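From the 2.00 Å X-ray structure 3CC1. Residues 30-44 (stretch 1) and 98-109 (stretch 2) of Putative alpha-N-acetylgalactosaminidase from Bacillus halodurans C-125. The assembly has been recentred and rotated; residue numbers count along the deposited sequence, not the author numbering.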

# COMPACT_ATOMS: atom_id res chain seq x y z
N GLU A 30 30.86 -9.54 30.73
CA GLU A 30 29.46 -9.61 30.32
C GLU A 30 29.24 -10.79 29.38
O GLU A 30 28.27 -11.54 29.52
N VAL A 31 30.16 -10.98 28.42
CA VAL A 31 30.07 -12.14 27.52
C VAL A 31 30.14 -13.47 28.28
O VAL A 31 29.33 -14.37 28.04
N LEU A 32 31.10 -13.61 29.19
CA LEU A 32 31.24 -14.84 29.99
C LEU A 32 30.04 -15.10 30.93
O LEU A 32 29.63 -16.25 31.10
N GLY A 33 29.50 -14.04 31.53
CA GLY A 33 28.30 -14.18 32.36
C GLY A 33 27.13 -14.74 31.57
O GLY A 33 26.45 -15.63 32.01
N ASN A 34 26.90 -14.22 30.37
CA ASN A 34 25.82 -14.73 29.54
C ASN A 34 26.08 -16.15 29.06
O ASN A 34 25.17 -16.99 29.07
N ALA A 35 27.35 -16.43 28.76
CA ALA A 35 27.79 -17.76 28.31
C ALA A 35 27.55 -18.78 29.43
O ALA A 35 27.06 -19.89 29.18
N GLU A 36 27.87 -18.39 30.65
CA GLU A 36 27.67 -19.26 31.81
C GLU A 36 26.21 -19.53 32.05
O GLU A 36 25.80 -20.64 32.32
N TYR A 37 25.39 -18.50 31.89
CA TYR A 37 23.96 -18.68 32.07
C TYR A 37 23.46 -19.65 31.01
O TYR A 37 22.75 -20.59 31.32
N MSE A 38 23.86 -19.43 29.78
CA MSE A 38 23.40 -20.26 28.70
C MSE A 38 23.79 -21.72 28.94
O MSE A 38 23.03 -22.65 28.68
N ALA A 39 24.99 -21.91 29.45
CA ALA A 39 25.53 -23.23 29.67
C ALA A 39 24.70 -23.90 30.75
O ALA A 39 24.43 -25.10 30.70
N ASN A 40 24.29 -23.12 31.74
CA ASN A 40 23.62 -23.68 32.91
C ASN A 40 22.13 -23.93 32.68
O ASN A 40 21.58 -24.84 33.26
N HIS A 41 21.47 -23.12 31.86
CA HIS A 41 20.01 -23.19 31.76
C HIS A 41 19.46 -23.51 30.37
O HIS A 41 18.31 -23.93 30.24
N LEU A 42 20.27 -23.27 29.34
CA LEU A 42 19.74 -23.21 27.98
C LEU A 42 20.37 -24.20 26.99
O LEU A 42 19.75 -24.60 26.01
N LYS A 43 21.61 -24.61 27.27
CA LYS A 43 22.39 -25.40 26.34
C LYS A 43 21.63 -26.68 25.96
O LYS A 43 21.60 -27.11 24.82
N LYS A 44 20.96 -27.25 26.93
CA LYS A 44 20.32 -28.55 26.72
C LYS A 44 19.12 -28.42 25.75
O LYS A 44 18.66 -29.40 25.19
N PRO A 98 41.48 -16.63 24.07
CA PRO A 98 41.11 -17.03 25.42
C PRO A 98 39.60 -17.04 25.68
O PRO A 98 39.08 -17.89 26.38
N LEU A 99 38.91 -16.09 25.10
CA LEU A 99 37.47 -15.95 25.28
C LEU A 99 36.75 -17.11 24.61
O LEU A 99 35.89 -17.70 25.20
N SER A 100 37.15 -17.46 23.40
CA SER A 100 36.54 -18.55 22.69
C SER A 100 36.84 -19.86 23.37
O SER A 100 35.99 -20.71 23.43
N ASP A 101 38.04 -19.99 23.95
CA ASP A 101 38.42 -21.18 24.72
C ASP A 101 37.50 -21.34 25.92
O ASP A 101 37.06 -22.43 26.24
N ALA A 102 37.25 -20.25 26.64
CA ALA A 102 36.35 -20.28 27.79
C ALA A 102 34.94 -20.71 27.38
O ALA A 102 34.24 -21.44 28.08
N ILE A 103 34.50 -20.20 26.23
CA ILE A 103 33.15 -20.45 25.72
C ILE A 103 33.05 -21.93 25.30
O ILE A 103 32.08 -22.59 25.62
N HIS A 104 34.09 -22.41 24.60
CA HIS A 104 34.16 -23.80 24.16
C HIS A 104 34.18 -24.76 25.35
O HIS A 104 33.58 -25.81 25.30
N ASP A 105 34.84 -24.34 26.43
CA ASP A 105 34.92 -25.14 27.65
C ASP A 105 33.57 -25.26 28.31
O ASP A 105 33.36 -26.19 29.05
N LEU A 106 32.67 -24.33 28.02
CA LEU A 106 31.26 -24.43 28.50
C LEU A 106 30.37 -25.27 27.52
O LEU A 106 29.16 -25.43 27.73
N GLY A 107 30.97 -25.78 26.46
CA GLY A 107 30.26 -26.52 25.43
C GLY A 107 29.47 -25.62 24.48
O GLY A 107 28.49 -26.06 23.88
N LEU A 108 29.88 -24.37 24.36
CA LEU A 108 29.18 -23.40 23.54
C LEU A 108 30.07 -22.98 22.38
O LEU A 108 31.20 -23.42 22.25
N LYS A 109 29.53 -22.15 21.51
CA LYS A 109 30.22 -21.68 20.30
C LYS A 109 30.32 -20.16 20.32
O LYS A 109 29.48 -19.48 20.92

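This is an apolar contact between two nearly parallel helices, extended past the end of the second helix by two leucines and closed by one lysine hydrogen bond. The helix axes approach to 10.1 Å and their directions differ by 15°. Together the stretches bury 542 Å².

Val31, Ala35, Met38, Ala39 and Lys43 point toward stretch 2, and Ala102 points toward stretch 1. Val31 is in the t rotamer, and its CG1 lies 4.0 Å from Leu99 CD1 and 4.1 Å from Ile103 CD1. Leu32 (m, t) leaves its backbone sideways, but its end comes nearer. Leu32 CG is 3.8 Å from Leu99 CD1, and Leu32 CD2 is 3.7 Å from Ala102 CB. Leu99 (t, p) and Ile103 (m, t) also start sideways and turn their ends inward.

Leu106 and Leu108 pack against the small side chains of Ala35 and Ala39 and have the largest covered areas. Leu106 (m, t) sets CD1 3.8 Å from Ala35 CB and its CB 3.9 Å from Ala39 CB. Leu108 (m, t) brings CD1 to 4.1 Å from Ala35 CB. Leu108 CD1 is also 3.2 Å from Ala35 O, a close approach to the backbone. Selenomethionine Met38 (t, t, m) places SE 3.9 Å from Leu108 CD2.

Gly107 has positive phi and forms a Schellman motif, with Leu108 N bonded back to Ile103 O at 3.1 Å. The chain therefore turns after the helix, and both flanking leucines point toward stretch 1.

Lys43 (t, t, p, t) makes the only hydrogen bond across the stretches, from Lys43 NZ to Leu106 O at 2.8 Å. Its aliphatic part also packs, with Lys43 CD 4.0 Å from Leu108 CD2. An ideal CB on Gly107 would sit 3.1 Å from Lys43 NZ, a tight fit.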

# COMPACT_ATOMS: atom_id res chain seq x y z
CB GLU A 30 28.96 -8.29 29.73
CG GLU A 30 28.79 -7.22 30.77
CD GLU A 30 28.86 -5.80 30.22
OE1 GLU A 30 29.25 -5.60 29.07
OE2 GLU A 30 28.51 -4.86 30.98
CB VAL A 31 31.18 -12.09 26.44
CG1 VAL A 31 31.19 -13.37 25.59
CG2 VAL A 31 31.04 -10.82 25.60
CB LEU A 32 32.54 -14.84 30.80
CG LEU A 32 33.77 -15.08 29.89
CD1 LEU A 32 35.10 -14.96 30.64
CD2 LEU A 32 33.63 -16.51 29.24
CB ASN A 34 25.52 -13.77 28.40
CG ASN A 34 24.74 -12.56 28.85
OD1 ASN A 34 23.52 -12.60 28.87
ND2 ASN A 34 25.44 -11.47 29.21
CB ALA A 35 29.24 -17.72 27.91
CB GLU A 36 28.33 -18.71 33.07
CG GLU A 36 29.85 -18.86 33.02
CD GLU A 36 30.60 -17.98 34.05
OE1 GLU A 36 29.93 -17.30 34.87
OE2 GLU A 36 31.86 -17.97 34.02
CB TYR A 37 23.21 -17.37 31.98
CG TYR A 37 21.72 -17.48 32.23
CD1 TYR A 37 20.85 -17.86 31.22
CD2 TYR A 37 21.18 -17.12 33.44
CE1 TYR A 37 19.51 -17.95 31.44
CE2 TYR A 37 19.82 -17.21 33.68
CZ TYR A 37 18.99 -17.60 32.68
OH TYR A 37 17.66 -17.64 32.88
CB MSE A 38 23.97 -19.81 27.38
CG MSE A 38 23.47 -20.64 26.20
SE MSE A 38 24.13 -19.95 24.49
CE MSE A 38 23.15 -18.36 24.51
CB ALA A 39 27.00 -23.13 30.14
CB ASN A 40 23.80 -22.76 34.11
CG ASN A 40 25.22 -22.84 34.70
OD1 ASN A 40 25.85 -23.91 34.70
ND2 ASN A 40 25.71 -21.73 35.24
CB HIS A 41 19.36 -21.86 32.19
CG HIS A 41 19.68 -21.46 33.59
ND1 HIS A 41 20.59 -20.46 33.88
CD2 HIS A 41 19.24 -21.93 34.77
CE1 HIS A 41 20.70 -20.34 35.19
NE2 HIS A 41 19.89 -21.22 35.76
CB LEU A 42 19.88 -21.77 27.45
CG LEU A 42 19.14 -20.63 28.16
CD1 LEU A 42 19.49 -19.25 27.51
CD2 LEU A 42 17.61 -20.85 28.20
CB LYS A 43 23.76 -25.75 26.98
CG LYS A 43 24.65 -26.60 26.14
CD LYS A 43 26.07 -26.68 26.73
CE LYS A 43 26.10 -27.43 28.06
NZ LYS A 43 27.49 -27.45 28.64
CB LYS A 44 19.90 -29.15 28.05
CG LYS A 44 18.72 -28.47 28.74
CD LYS A 44 18.17 -29.28 29.93
CE LYS A 44 16.91 -30.05 29.53
NZ LYS A 44 16.21 -30.80 30.63
CB PRO A 98 41.82 -16.00 26.30
CG PRO A 98 42.98 -15.54 25.47
CD PRO A 98 42.47 -15.56 24.06
CB LEU A 99 36.98 -14.58 24.75
CG LEU A 99 35.50 -14.24 24.91
CD1 LEU A 99 35.00 -14.44 26.35
CD2 LEU A 99 35.26 -12.83 24.43
CB SER A 100 36.93 -18.57 21.20
OG SER A 100 38.24 -19.04 20.97
CB ASP A 101 39.86 -21.08 25.25
CG ASP A 101 40.95 -21.48 24.23
OD1 ASP A 101 40.68 -22.03 23.15
OD2 ASP A 101 42.14 -21.25 24.54
CB ALA A 102 36.30 -18.95 28.49
CB ILE A 103 32.76 -19.48 24.58
CG1 ILE A 103 32.55 -18.04 25.15
CG2 ILE A 103 31.48 -19.95 23.88
CD1 ILE A 103 32.50 -16.98 24.10
CB HIS A 104 35.37 -24.06 23.29
CG HIS A 104 35.33 -23.34 21.97
ND1 HIS A 104 36.47 -22.98 21.30
CD2 HIS A 104 34.29 -22.91 21.22
CE1 HIS A 104 36.13 -22.37 20.17
NE2 HIS A 104 34.81 -22.32 20.10
CB ASP A 105 35.89 -24.53 28.67
CG ASP A 105 37.36 -24.69 28.26
OD1 ASP A 105 37.67 -25.54 27.39
OD2 ASP A 105 38.18 -23.93 28.79
CB LEU A 106 30.65 -23.04 28.70
CG LEU A 106 31.23 -22.19 29.83
CD1 LEU A 106 30.81 -20.69 29.71
CD2 LEU A 106 30.83 -22.80 31.17
CB LEU A 108 28.75 -22.20 24.39
CG LEU A 108 27.81 -22.41 25.60
CD1 LEU A 108 27.59 -21.08 26.30
CD2 LEU A 108 26.46 -23.04 25.17
CB LYS A 109 29.49 -22.16 19.06
CG LYS A 109 29.68 -23.67 18.82
CD LYS A 109 28.76 -24.22 17.74
CE LYS A 109 28.98 -25.76 17.52
NZ LYS A 109 30.42 -26.10 17.33